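Local coordinates for protein ectonucleoside triphosphate diphosphohydrolase 4 (Homo sapiens, PDB 6WG5) that belongs to the GDA1/CD39 family of nucleoside phosphatases, whose fold is related to that of the actin-like ATPases, at residues Y42-D47 against E115-A120; H68-I73 against G188-I193; E175-W180 against L254-N259; Y382-F387 against L470-K475. All coordinates share one frame; numbering follows the deposited sequence.

Contact 1 of 4, residues Y42-D47 against E115-A120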
# COMPACT_ATOMS: atom_id res chain seq x y z
N TYR A 42 5.19 -18.96 -16.34
CA TYR A 42 5.20 -18.77 -14.90
C TYR A 42 6.22 -17.71 -14.51
O TYR A 42 7.18 -17.43 -15.24
CB TYR A 42 5.52 -20.09 -14.17
CG TYR A 42 4.58 -21.21 -14.55
CD1 TYR A 42 4.78 -21.94 -15.71
CD2 TYR A 42 3.50 -21.55 -13.74
CE1 TYR A 42 3.92 -22.97 -16.07
CE2 TYR A 42 2.64 -22.57 -14.08
CZ TYR A 42 2.85 -23.28 -15.25
OH TYR A 42 2.00 -24.31 -15.60
N GLY A 43 5.99 -17.11 -13.35
CA GLY A 43 6.92 -16.14 -12.78
C GLY A 43 6.82 -16.20 -11.28
O GLY A 43 5.76 -16.49 -10.72
N ILE A 44 7.94 -15.91 -10.61
CA ILE A 44 8.06 -16.07 -9.17
C ILE A 44 8.58 -14.78 -8.57
O ILE A 44 9.56 -14.21 -9.06
CB ILE A 44 8.99 -17.25 -8.80
CG1 ILE A 44 8.46 -18.55 -9.42
CG2 ILE A 44 9.08 -17.41 -7.29
CD1 ILE A 44 9.54 -19.58 -9.68
N VAL A 45 7.93 -14.32 -7.50
CA VAL A 45 8.32 -13.11 -6.78
C VAL A 45 8.43 -13.46 -5.30
O VAL A 45 7.53 -14.10 -4.75
CB VAL A 45 7.32 -11.96 -7.00
CG1 VAL A 45 7.82 -10.69 -6.32
CG2 VAL A 45 7.09 -11.73 -8.48
N VAL A 46 9.51 -13.02 -4.67
CA VAL A 46 9.71 -13.19 -3.23
C VAL A 46 9.65 -11.81 -2.59
O VAL A 46 10.43 -10.92 -2.93
CB VAL A 46 11.05 -13.89 -2.92
CG1 VAL A 46 11.32 -13.88 -1.42
CG2 VAL A 46 11.03 -15.31 -3.44
N ASP A 47 8.72 -11.65 -1.65
CA ASP A 47 8.63 -10.44 -0.84
C ASP A 47 9.44 -10.66 0.43
O ASP A 47 9.03 -11.43 1.31
CB ASP A 47 7.17 -10.12 -0.52
CG ASP A 47 7.02 -9.07 0.58
OD1 ASP A 47 7.98 -8.30 0.80
OD2 ASP A 47 5.95 -9.03 1.21
N GLU A 115 8.50 -27.03 -6.86
CA GLU A 115 7.54 -28.14 -6.86
C GLU A 115 6.38 -27.85 -7.80
O GLU A 115 6.01 -28.69 -8.63
CB GLU A 115 7.03 -28.39 -5.44
CG GLU A 115 7.70 -29.54 -4.72
CD GLU A 115 7.10 -29.80 -3.35
OE1 GLU A 115 6.53 -28.86 -2.76
OE2 GLU A 115 7.19 -30.95 -2.87
N HIS A 116 5.79 -26.66 -7.69
CA HIS A 116 4.57 -26.35 -8.43
C HIS A 116 4.85 -26.02 -9.89
O HIS A 116 4.08 -26.43 -10.77
CB HIS A 116 3.83 -25.20 -7.75
CG HIS A 116 3.25 -25.56 -6.42
ND1 HIS A 116 3.97 -25.51 -5.25
CD2 HIS A 116 2.01 -25.99 -6.07
CE1 HIS A 116 3.20 -25.88 -4.24
NE2 HIS A 116 2.01 -26.18 -4.71
N VAL A 117 5.92 -25.29 -10.17
CA VAL A 117 6.24 -24.94 -11.56
C VAL A 117 6.81 -26.18 -12.25
O VAL A 117 7.75 -26.80 -11.72
CB VAL A 117 7.23 -23.78 -11.60
CG1 VAL A 117 7.48 -23.36 -13.04
CG2 VAL A 117 6.72 -22.61 -10.78
N PRO A 118 6.28 -26.57 -13.41
CA PRO A 118 6.81 -27.77 -14.09
C PRO A 118 8.31 -27.66 -14.35
O PRO A 118 8.82 -26.60 -14.72
CB PRO A 118 6.02 -27.82 -15.40
CG PRO A 118 4.77 -27.08 -15.11
CD PRO A 118 5.14 -26.00 -14.14
N ARG A 119 9.01 -28.78 -14.15
CA ARG A 119 10.45 -28.80 -14.34
C ARG A 119 10.84 -28.24 -15.70
O ARG A 119 11.88 -27.58 -15.84
CB ARG A 119 10.97 -30.23 -14.18
CG ARG A 119 11.54 -30.55 -12.81
CD ARG A 119 12.84 -29.79 -12.56
NE ARG A 119 13.81 -30.02 -13.62
CZ ARG A 119 14.85 -29.22 -13.88
NH1 ARG A 119 15.05 -28.12 -13.17
NH2 ARG A 119 15.68 -29.53 -14.87
N ALA A 120 10.03 -28.50 -16.73
CA ALA A 120 10.37 -28.07 -18.08
C ALA A 120 10.35 -26.55 -18.23
O ALA A 120 11.02 -26.03 -19.13
CB ALA A 120 9.41 -28.70 -19.09

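Contact 2 of 4, residues H68-I73 against G188-I193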
# COMPACT_ATOMS: atom_id res chain seq x y z
N HIS A 68 -1.83 -3.44 -27.44
CA HIS A 68 -2.49 -2.65 -26.41
C HIS A 68 -2.82 -3.44 -25.16
O HIS A 68 -3.22 -2.84 -24.15
CB HIS A 68 -3.78 -2.04 -26.97
CG HIS A 68 -3.57 -1.11 -28.13
ND1 HIS A 68 -2.35 -0.53 -28.39
CD2 HIS A 68 -4.41 -0.67 -29.08
CE1 HIS A 68 -2.45 0.24 -29.46
NE2 HIS A 68 -3.70 0.17 -29.90
N ASP A 69 -2.68 -4.76 -25.18
CA ASP A 69 -3.05 -5.61 -24.06
C ASP A 69 -1.82 -6.03 -23.27
O ASP A 69 -0.79 -6.40 -23.84
CB ASP A 69 -3.81 -6.85 -24.54
CG ASP A 69 -5.22 -6.53 -25.00
OD1 ASP A 69 -5.74 -5.46 -24.62
OD2 ASP A 69 -5.81 -7.35 -25.73
N LEU A 70 -1.94 -5.99 -21.94
CA LEU A 70 -0.91 -6.52 -21.07
C LEU A 70 -1.10 -8.03 -20.91
O LEU A 70 -2.09 -8.61 -21.36
CB LEU A 70 -0.96 -5.85 -19.70
CG LEU A 70 -1.04 -4.32 -19.67
CD1 LEU A 70 -1.01 -3.83 -18.23
CD2 LEU A 70 0.10 -3.71 -20.47
N LEU A 71 -0.14 -8.66 -20.24
CA LEU A 71 -0.26 -10.07 -19.94
C LEU A 71 -1.43 -10.31 -18.99
O LEU A 71 -1.77 -9.46 -18.16
CB LEU A 71 1.04 -10.60 -19.32
CG LEU A 71 2.28 -10.60 -20.22
CD1 LEU A 71 3.49 -11.08 -19.44
CD2 LEU A 71 2.06 -11.45 -21.45
N ASP A 72 -2.04 -11.49 -19.11
CA ASP A 72 -3.16 -11.88 -18.26
C ASP A 72 -2.62 -12.65 -17.05
O ASP A 72 -2.84 -13.84 -16.87
CB ASP A 72 -4.17 -12.70 -19.05
CG ASP A 72 -5.52 -12.76 -18.37
OD1 ASP A 72 -5.64 -12.29 -17.22
OD2 ASP A 72 -6.47 -13.29 -19.00
N ILE A 73 -1.89 -11.92 -16.21
CA ILE A 73 -1.19 -12.52 -15.07
C ILE A 73 -2.19 -12.81 -13.96
O ILE A 73 -3.05 -11.99 -13.64
CB ILE A 73 -0.06 -11.60 -14.59
CG1 ILE A 73 0.99 -11.44 -15.70
CG2 ILE A 73 0.58 -12.15 -13.31
CD1 ILE A 73 2.20 -10.63 -15.32
N GLY A 188 -8.88 -3.71 -13.75
CA GLY A 188 -9.03 -3.61 -15.18
C GLY A 188 -8.75 -2.25 -15.77
O GLY A 188 -9.14 -1.99 -16.91
N ARG A 189 -8.07 -1.38 -15.03
CA ARG A 189 -7.84 -0.01 -15.49
C ARG A 189 -6.76 0.09 -16.55
O ARG A 189 -6.61 1.16 -17.15
CB ARG A 189 -7.49 0.88 -14.30
CG ARG A 189 -8.50 0.82 -13.16
CD ARG A 189 -9.91 1.14 -13.65
NE ARG A 189 -10.90 0.98 -12.60
CZ ARG A 189 -11.26 1.93 -11.74
NH1 ARG A 189 -10.71 3.13 -11.80
NH2 ARG A 189 -12.18 1.68 -10.82
N PHE A 190 -6.01 -0.97 -16.79
CA PHE A 190 -5.05 -1.02 -17.89
C PHE A 190 -5.62 -1.72 -19.12
O PHE A 190 -4.95 -1.77 -20.15
CB PHE A 190 -3.77 -1.71 -17.44
CG PHE A 190 -3.13 -1.06 -16.24
CD1 PHE A 190 -2.98 0.31 -16.17
CD2 PHE A 190 -2.69 -1.83 -15.17
CE1 PHE A 190 -2.40 0.91 -15.07
CE2 PHE A 190 -2.11 -1.24 -14.07
CZ PHE A 190 -1.96 0.14 -14.02
N GLU A 191 -6.83 -2.26 -19.02
CA GLU A 191 -7.57 -2.71 -20.20
C GLU A 191 -8.16 -1.49 -20.90
O GLU A 191 -8.98 -0.77 -20.31
CB GLU A 191 -8.67 -3.69 -19.80
CG GLU A 191 -8.18 -5.12 -19.65
CD GLU A 191 -9.08 -5.94 -18.74
OE1 GLU A 191 -10.29 -5.66 -18.68
OE2 GLU A 191 -8.56 -6.87 -18.08
N HIS A 192 -7.75 -1.25 -22.13
CA HIS A 192 -8.08 -0.02 -22.84
C HIS A 192 -9.13 -0.29 -23.91
O HIS A 192 -9.20 -1.38 -24.48
CB HIS A 192 -6.83 0.60 -23.45
CG HIS A 192 -5.95 1.27 -22.44
ND1 HIS A 192 -6.35 1.51 -21.15
CD2 HIS A 192 -4.68 1.75 -22.54
CE1 HIS A 192 -5.37 2.10 -20.48
NE2 HIS A 192 -4.35 2.27 -21.31
N ILE A 193 -9.96 0.72 -24.16
CA ILE A 193 -11.16 0.60 -24.98
C ILE A 193 -12.17 -0.21 -24.18
O ILE A 193 -11.81 -0.91 -23.23
CB ILE A 193 -10.87 -0.04 -26.35
CG1 ILE A 193 -9.76 0.75 -27.06
CG2 ILE A 193 -12.13 -0.07 -27.22
CD1 ILE A 193 -9.32 0.15 -28.38
O HOH W 1 -4.67 -4.91 -21.02

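Contact 3 of 4, residues E175-W180 against L254-N259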
# COMPACT_ATOMS: atom_id res chain seq x y z
N GLU A 175 7.82 0.39 -3.95
CA GLU A 175 6.79 -0.44 -3.34
C GLU A 175 5.41 0.19 -3.53
O GLU A 175 4.43 -0.51 -3.81
CB GLU A 175 7.09 -0.65 -1.86
CG GLU A 175 6.38 -1.84 -1.25
CD GLU A 175 6.61 -1.95 0.25
OE1 GLU A 175 7.54 -1.30 0.76
OE2 GLU A 175 5.85 -2.70 0.91
N GLY A 176 5.33 1.51 -3.39
CA GLY A 176 4.06 2.19 -3.62
C GLY A 176 3.60 2.09 -5.06
O GLY A 176 2.42 1.87 -5.33
N VAL A 177 4.53 2.26 -6.01
CA VAL A 177 4.18 2.12 -7.42
C VAL A 177 3.67 0.72 -7.70
O VAL A 177 2.62 0.53 -8.32
CB VAL A 177 5.38 2.48 -8.31
CG1 VAL A 177 5.04 2.26 -9.79
CG2 VAL A 177 5.81 3.92 -8.08
N TYR A 178 4.42 -0.30 -7.26
CA TYR A 178 4.01 -1.68 -7.50
C TYR A 178 2.62 -1.95 -6.92
O TYR A 178 1.80 -2.62 -7.56
CB TYR A 178 5.03 -2.64 -6.91
CG TYR A 178 6.37 -2.69 -7.63
CD1 TYR A 178 6.46 -2.42 -8.99
CD2 TYR A 178 7.53 -3.00 -6.94
CE1 TYR A 178 7.68 -2.46 -9.64
CE2 TYR A 178 8.75 -3.05 -7.59
CZ TYR A 178 8.82 -2.78 -8.94
OH TYR A 178 10.03 -2.83 -9.59
N ALA A 179 2.35 -1.45 -5.72
CA ALA A 179 1.03 -1.64 -5.13
C ALA A 179 -0.03 -0.91 -5.94
O ALA A 179 -1.15 -1.41 -6.12
CB ALA A 179 1.02 -1.17 -3.68
N TRP A 180 0.29 0.29 -6.44
CA TRP A 180 -0.66 1.03 -7.26
C TRP A 180 -0.95 0.29 -8.56
O TRP A 180 -2.09 0.25 -9.02
CB TRP A 180 -0.11 2.43 -7.54
CG TRP A 180 -1.01 3.27 -8.39
CD1 TRP A 180 -2.00 4.11 -7.95
CD2 TRP A 180 -1.00 3.37 -9.81
NE1 TRP A 180 -2.61 4.72 -9.02
CE2 TRP A 180 -2.01 4.28 -10.18
CE3 TRP A 180 -0.23 2.78 -10.82
CZ2 TRP A 180 -2.27 4.61 -11.50
CZ3 TRP A 180 -0.49 3.11 -12.14
CH2 TRP A 180 -1.51 4.01 -12.47
N LEU A 254 9.29 12.19 -5.58
CA LEU A 254 7.98 11.65 -5.23
C LEU A 254 7.15 11.29 -6.45
O LEU A 254 5.98 10.91 -6.30
CB LEU A 254 7.22 12.65 -4.36
CG LEU A 254 7.94 13.12 -3.10
CD1 LEU A 254 7.06 14.10 -2.34
CD2 LEU A 254 8.33 11.94 -2.21
N LEU A 255 7.71 11.39 -7.65
CA LEU A 255 7.01 11.08 -8.88
C LEU A 255 7.73 9.96 -9.61
O LEU A 255 8.96 9.96 -9.70
CB LEU A 255 6.91 12.32 -9.78
CG LEU A 255 6.01 13.45 -9.27
CD1 LEU A 255 6.20 14.70 -10.11
CD2 LEU A 255 4.55 13.02 -9.28
N ALA A 256 6.96 9.01 -10.13
CA ALA A 256 7.48 7.91 -10.92
C ALA A 256 6.85 7.95 -12.30
O ALA A 256 5.63 8.08 -12.43
CB ALA A 256 7.19 6.56 -10.25
N GLU A 257 7.69 7.87 -13.33
CA GLU A 257 7.24 7.86 -14.72
C GLU A 257 7.73 6.57 -15.37
O GLU A 257 8.94 6.34 -15.47
CB GLU A 257 7.76 9.08 -15.47
CG GLU A 257 6.97 10.34 -15.18
CD GLU A 257 7.78 11.61 -15.36
OE1 GLU A 257 7.82 12.42 -14.41
OE2 GLU A 257 8.38 11.79 -16.44
N PHE A 258 6.78 5.74 -15.80
CA PHE A 258 7.10 4.41 -16.31
C PHE A 258 6.15 4.07 -17.45
O PHE A 258 5.16 4.77 -17.70
CB PHE A 258 7.02 3.36 -15.21
CG PHE A 258 5.70 3.33 -14.49
CD1 PHE A 258 4.68 2.50 -14.93
CD2 PHE A 258 5.48 4.14 -13.39
CE1 PHE A 258 3.46 2.48 -14.27
CE2 PHE A 258 4.26 4.12 -12.73
CZ PHE A 258 3.25 3.29 -13.17
N ASN A 259 6.45 2.97 -18.13
CA ASN A 259 5.67 2.49 -19.27
C ASN A 259 5.37 1.02 -19.05
O ASN A 259 6.28 0.20 -18.97
CB ASN A 259 6.44 2.69 -20.58
CG ASN A 259 5.60 2.39 -21.80
OD1 ASN A 259 4.49 1.86 -21.70
ND2 ASN A 259 6.14 2.71 -22.98

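Contact 4 of 4, residues Y382-F387 against L470-K475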
# COMPACT_ATOMS: atom_id res chain seq x y z
N TYR A 382 -9.08 4.25 -3.02
CA TYR A 382 -9.34 3.18 -2.08
C TYR A 382 -8.60 3.47 -0.78
O TYR A 382 -7.45 3.93 -0.80
CB TYR A 382 -8.91 1.82 -2.63
CG TYR A 382 -9.92 1.18 -3.55
CD1 TYR A 382 -10.64 0.06 -3.15
CD2 TYR A 382 -10.15 1.68 -4.83
CE1 TYR A 382 -11.57 -0.53 -3.99
CE2 TYR A 382 -11.07 1.10 -5.67
CZ TYR A 382 -11.77 -0.01 -5.25
OH TYR A 382 -12.69 -0.59 -6.09
N GLY A 383 -9.25 3.19 0.35
CA GLY A 383 -8.65 3.37 1.66
C GLY A 383 -8.45 2.02 2.33
O GLY A 383 -9.39 1.24 2.47
N PHE A 384 -7.21 1.77 2.75
CA PHE A 384 -6.83 0.49 3.33
C PHE A 384 -6.40 0.68 4.78
O PHE A 384 -6.21 1.80 5.26
CB PHE A 384 -5.71 -0.16 2.52
CG PHE A 384 -6.11 -0.54 1.13
CD1 PHE A 384 -6.87 -1.68 0.90
CD2 PHE A 384 -5.73 0.23 0.04
CE1 PHE A 384 -7.25 -2.03 -0.39
CE2 PHE A 384 -6.10 -0.12 -1.24
CZ PHE A 384 -6.86 -1.25 -1.46
N SER A 385 -6.25 -0.45 5.47
CA SER A 385 -5.77 -0.50 6.86
C SER A 385 -6.70 0.34 7.72
O SER A 385 -7.91 0.08 7.73
CB SER A 385 -4.30 -0.11 6.88
OG SER A 385 -3.51 -1.10 6.24
N GLU A 386 -6.19 1.33 8.46
CA GLU A 386 -7.03 2.06 9.41
C GLU A 386 -8.24 2.70 8.75
O GLU A 386 -9.28 2.86 9.39
CB GLU A 386 -6.20 3.13 10.13
CG GLU A 386 -5.12 2.56 11.04
CD GLU A 386 -5.70 1.74 12.18
OE1 GLU A 386 -6.84 2.02 12.59
OE2 GLU A 386 -5.01 0.81 12.65
N PHE A 387 -8.12 3.09 7.47
CA PHE A 387 -9.27 3.65 6.77
C PHE A 387 -10.44 2.68 6.77
O PHE A 387 -11.60 3.12 6.79
CB PHE A 387 -8.89 4.03 5.34
CG PHE A 387 -8.03 5.26 5.25
CD1 PHE A 387 -8.58 6.52 5.40
CD2 PHE A 387 -6.66 5.15 5.03
CE1 PHE A 387 -7.79 7.65 5.32
CE2 PHE A 387 -5.87 6.28 4.95
CZ PHE A 387 -6.44 7.53 5.09
N LEU A 470 -10.72 -3.77 2.81
CA LEU A 470 -9.62 -4.63 3.21
C LEU A 470 -9.03 -5.40 2.04
O LEU A 470 -7.84 -5.71 2.05
CB LEU A 470 -10.09 -5.62 4.28
CG LEU A 470 -9.10 -6.00 5.39
CD1 LEU A 470 -8.57 -4.78 6.13
CD2 LEU A 470 -9.78 -6.96 6.36
N GLN A 471 -9.85 -5.69 1.03
CA GLN A 471 -9.39 -6.42 -0.14
C GLN A 471 -10.20 -5.96 -1.34
O GLN A 471 -11.19 -5.23 -1.21
CB GLN A 471 -9.52 -7.94 0.07
CG GLN A 471 -10.85 -8.39 0.65
CD GLN A 471 -10.82 -9.83 1.10
OE1 GLN A 471 -9.76 -10.38 1.41
NE2 GLN A 471 -11.99 -10.47 1.13
N VAL A 472 -9.77 -6.39 -2.53
CA VAL A 472 -10.41 -6.03 -3.79
C VAL A 472 -10.78 -7.31 -4.51
O VAL A 472 -9.94 -8.21 -4.66
CB VAL A 472 -9.49 -5.15 -4.66
CG1 VAL A 472 -10.21 -4.72 -5.92
CG2 VAL A 472 -9.02 -3.94 -3.87
N TYR A 473 -12.03 -7.40 -4.96
CA TYR A 473 -12.55 -8.62 -5.56
C TYR A 473 -12.23 -9.83 -4.68
O TYR A 473 -11.85 -10.90 -5.16
CB TYR A 473 -12.00 -8.81 -6.98
CG TYR A 473 -12.45 -7.73 -7.95
CD1 TYR A 473 -13.67 -7.07 -7.78
CD2 TYR A 473 -11.67 -7.36 -9.04
CE1 TYR A 473 -14.08 -6.09 -8.65
CE2 TYR A 473 -12.08 -6.38 -9.92
CZ TYR A 473 -13.29 -5.75 -9.72
OH TYR A 473 -13.71 -4.77 -10.59
N ASP A 474 -12.39 -9.63 -3.37
CA ASP A 474 -12.27 -10.70 -2.38
C ASP A 474 -10.86 -11.29 -2.34
O ASP A 474 -10.67 -12.46 -2.00
CB ASP A 474 -13.30 -11.81 -2.62
CG ASP A 474 -14.72 -11.33 -2.40
OD1 ASP A 474 -15.11 -11.16 -1.22
OD2 ASP A 474 -15.45 -11.13 -3.39
N LYS A 475 -9.85 -10.48 -2.67
CA LYS A 475 -8.46 -10.90 -2.60
C LYS A 475 -7.60 -9.73 -2.14
O LYS A 475 -7.85 -8.58 -2.51
CB LYS A 475 -7.95 -11.41 -3.95
CG LYS A 475 -8.64 -12.68 -4.43
CD LYS A 475 -8.00 -13.21 -5.71
CE LYS A 475 -8.78 -14.40 -6.26
NZ LYS A 475 -8.23 -14.86 -7.57

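Contact 1 of 4, residues Y42-D47 against E115-A120
The Tyr42 ring is where strand 40-48 meets the chain just past helix 107-116, and Val117 and Pro118 share it between them. Pro118 CD lies over one face of the ring, 4.1 Å from the centroid of the Tyr42 ring and 27° off its normal, which is a CH-pi contact; the closest ring atom is Tyr42 CZ, 3.7 Å from Pro118 CD. The ring methylene of a proline next to its nitrogen is a slightly polarised C-H donor, well suited to an aromatic face. At the root of the ring Val117 CG1 comes in obliquely, 3.9 Å from Tyr42 CG, as the two side chains slide past each other in opposite directions. Two residues on, Ile44 points to the same side of the strand, and its CD1 meets the other branch of the valine, Val117 CG2, at 4.3 Å. With CG1 anti to the backbone N (chi1 -176°), Val117 offers one methyl to each strand residue. Being beta-branched and apolar, it fits this buried place, where the chain first leaves helical geometry. Around the contact, strand 53-61 adds Val57 against Val117 and Val55 against Ile44, and Thr125 touches Tyr42, Ile44 and Val117. Strand 40-48 is itself hydrogen-bonded between antiparallel strand 53-61 and parallel strand 127-131, while Val45 packs against helix 479-487.

Contact 2 of 4, residues H68-I73 against G188-I193
Phe190, Leu70 and His68 bury the most surface where the loops 68-73 and 188-193 run past each other. Leu70 makes the close touch: its CD1 methyl is 3.6 Å from Phe190 CB and 4.0 Å from Phe190 CG, approaching the ring obliquely at its root. Leu70 has CG anti to its carbonyl carbon (chi1 -48°) and an extended chi2 of -177°, and this carries the methyl across to the phenylalanine. Beyond CB the aromatic ring leads away from Leu70 into the protein, where it packs on Ile181, Asn184 and Phe185 of helix 172-186 and meets Tyr271; a large apolar ring suits so buried a place. His68 faces the other loop more loosely, and its carbonyl oxygen is bonded to His269 NE2, while the His269 ring stacks on that of His192. A water joins the backbones beside Leu70, accepting from Leu70 N at 3.1 Å and donating to Phe190 O at 3.3 Å, so that two main-chain polar groups are satisfied without direct pairing. Phe190 O also lies 3.7 Å above the plane of the His192 ring, offset toward its rim. What presents Phe190 is a compact chain reversal. Gly188, with the positive phi that glycine tolerates readily, ends helix 172-186 in a Schellman motif, and a type I beta turn follows from Gly188 to Glu191, closed by Glu191 N to Gly188 O at 3.1 Å. A Schellman C-cap passing directly into a type I turn ends the helix and redirects the chain, here also returning Phe190 to the helix.

Contact 3 of 4, residues E175-W180 against L254-N259
Val177 meets strand 255-259 with both methyls, each taking a different partner. Its CG2 touches Ala256 CB at 3.7 Å, and its CG1 comes obliquely to the Phe258 ring, 3.6 Å from Phe258 CE2. One turn further along the helix, Trp180 reaches the same ring: Trp180 CZ3 lies at the edge of Phe258, near its plane, 3.9 Å from Phe258 CZ. Phe258 therefore takes up the valine methyl and the six-membered side of the indole together. Phe258 CG sits between the backbone N and the carbonyl carbon (chi1 55°), which brings the ring to the helix. Ala256 and Phe258 alternate with outward-facing residues, so they share the strand face turned to helix 172-186, while Val177 and Trp180, three apart, share one side of the helix. The small alanine sits where the backbones are nearest, opposite Val177, and the larger phenylalanine spans the greater distance beside it; the axes of the two short segments come within 10.1 Å and run at 56° to each other. In the next shell, strand 270-279, hydrogen-bonded to 255-259, sets Val275 against Val177 and Val273 against Trp180 and Phe258, and Ile222 of strand 221-225 also touches Trp180. Another side of the helix meets helix 479-487, Tyr178 touching Trp479 and Ala483. Lys173 NZ, earlier on helix 172-186, bonds to Leu255 O, but the side chains of 175-180 and 254-259 meet through apolar and aromatic surfaces alone, so their fit probably depends on complementary shape and exclusion of water.

Contact 4 of 4, residues Y382-F387 against L470-K475
The backbone of Leu470 passes the Phe384 ring where the loop after strand 466-468 sets out: the carbonyl oxygen of Leu470 lies at the edge of the Phe384 ring, near its plane, 4.3 Å from Phe384 CD1. The rim of an aromatic ring carries slight positive charge, so a carbonyl there is probably favourable, though the distance is long. The Leu470 side chain starts off away from the strand, but its branched end bends back and covers part of it. Two residues on, Val472 turns toward strand 381-385 and brings a single methyl to both rings. Val472 CG2 is 4.2 Å from Phe384 CZ, again at the ring edge, and 4.3 Å from Tyr382 CE1, approached obliquely. A chi1 of -176° puts CG2 beside the valine's own backbone N and turns it toward both rings, a short, stiff side chain for a buried place. Ile183 of helix 172-186 and Leu187 just past its end also pack here, and Val477 touches Phe384 and Val472. Beyond Val472 the chain reverses. Tyr473 and Asp474 both take positive phi, and Lys475 N bonds to Val472 O at 3.0 Å while Val472 N bonds to Lys475 O at 2.9 Å. This doubly bonded type I' beta turn is of the kind that closes two-residue beta hairpins, here with its first residue, Val472, packed on side chains of strand 381-385, next to the outermost strand of the mixed sheet.

Overall arrangement
Contacts 1, 3 and 4 are buried, whereas contact 2 is only partly so and is the one where a water spans the backbones. Contacts 3 and 4 reach the same mixed sheet: 255-259 is one outermost strand, while 382-385 lies on the strand next to the other. Contact 1 belongs to the second sheet, its centre about 25 Å from that of contact 3. Helix 172-186 serves contact 3 directly, ends just before 188-193 and also touches contact 4 through Ile183; contacts 2 and 3 touch, Phe190 CZ lying 3.8 Å from Trp180 CZ3. Contact 1 adds a CH-pi element, contact 3 relies on close apolar packing, and contact 4 on looser methyl-to-ring approaches beside a turn.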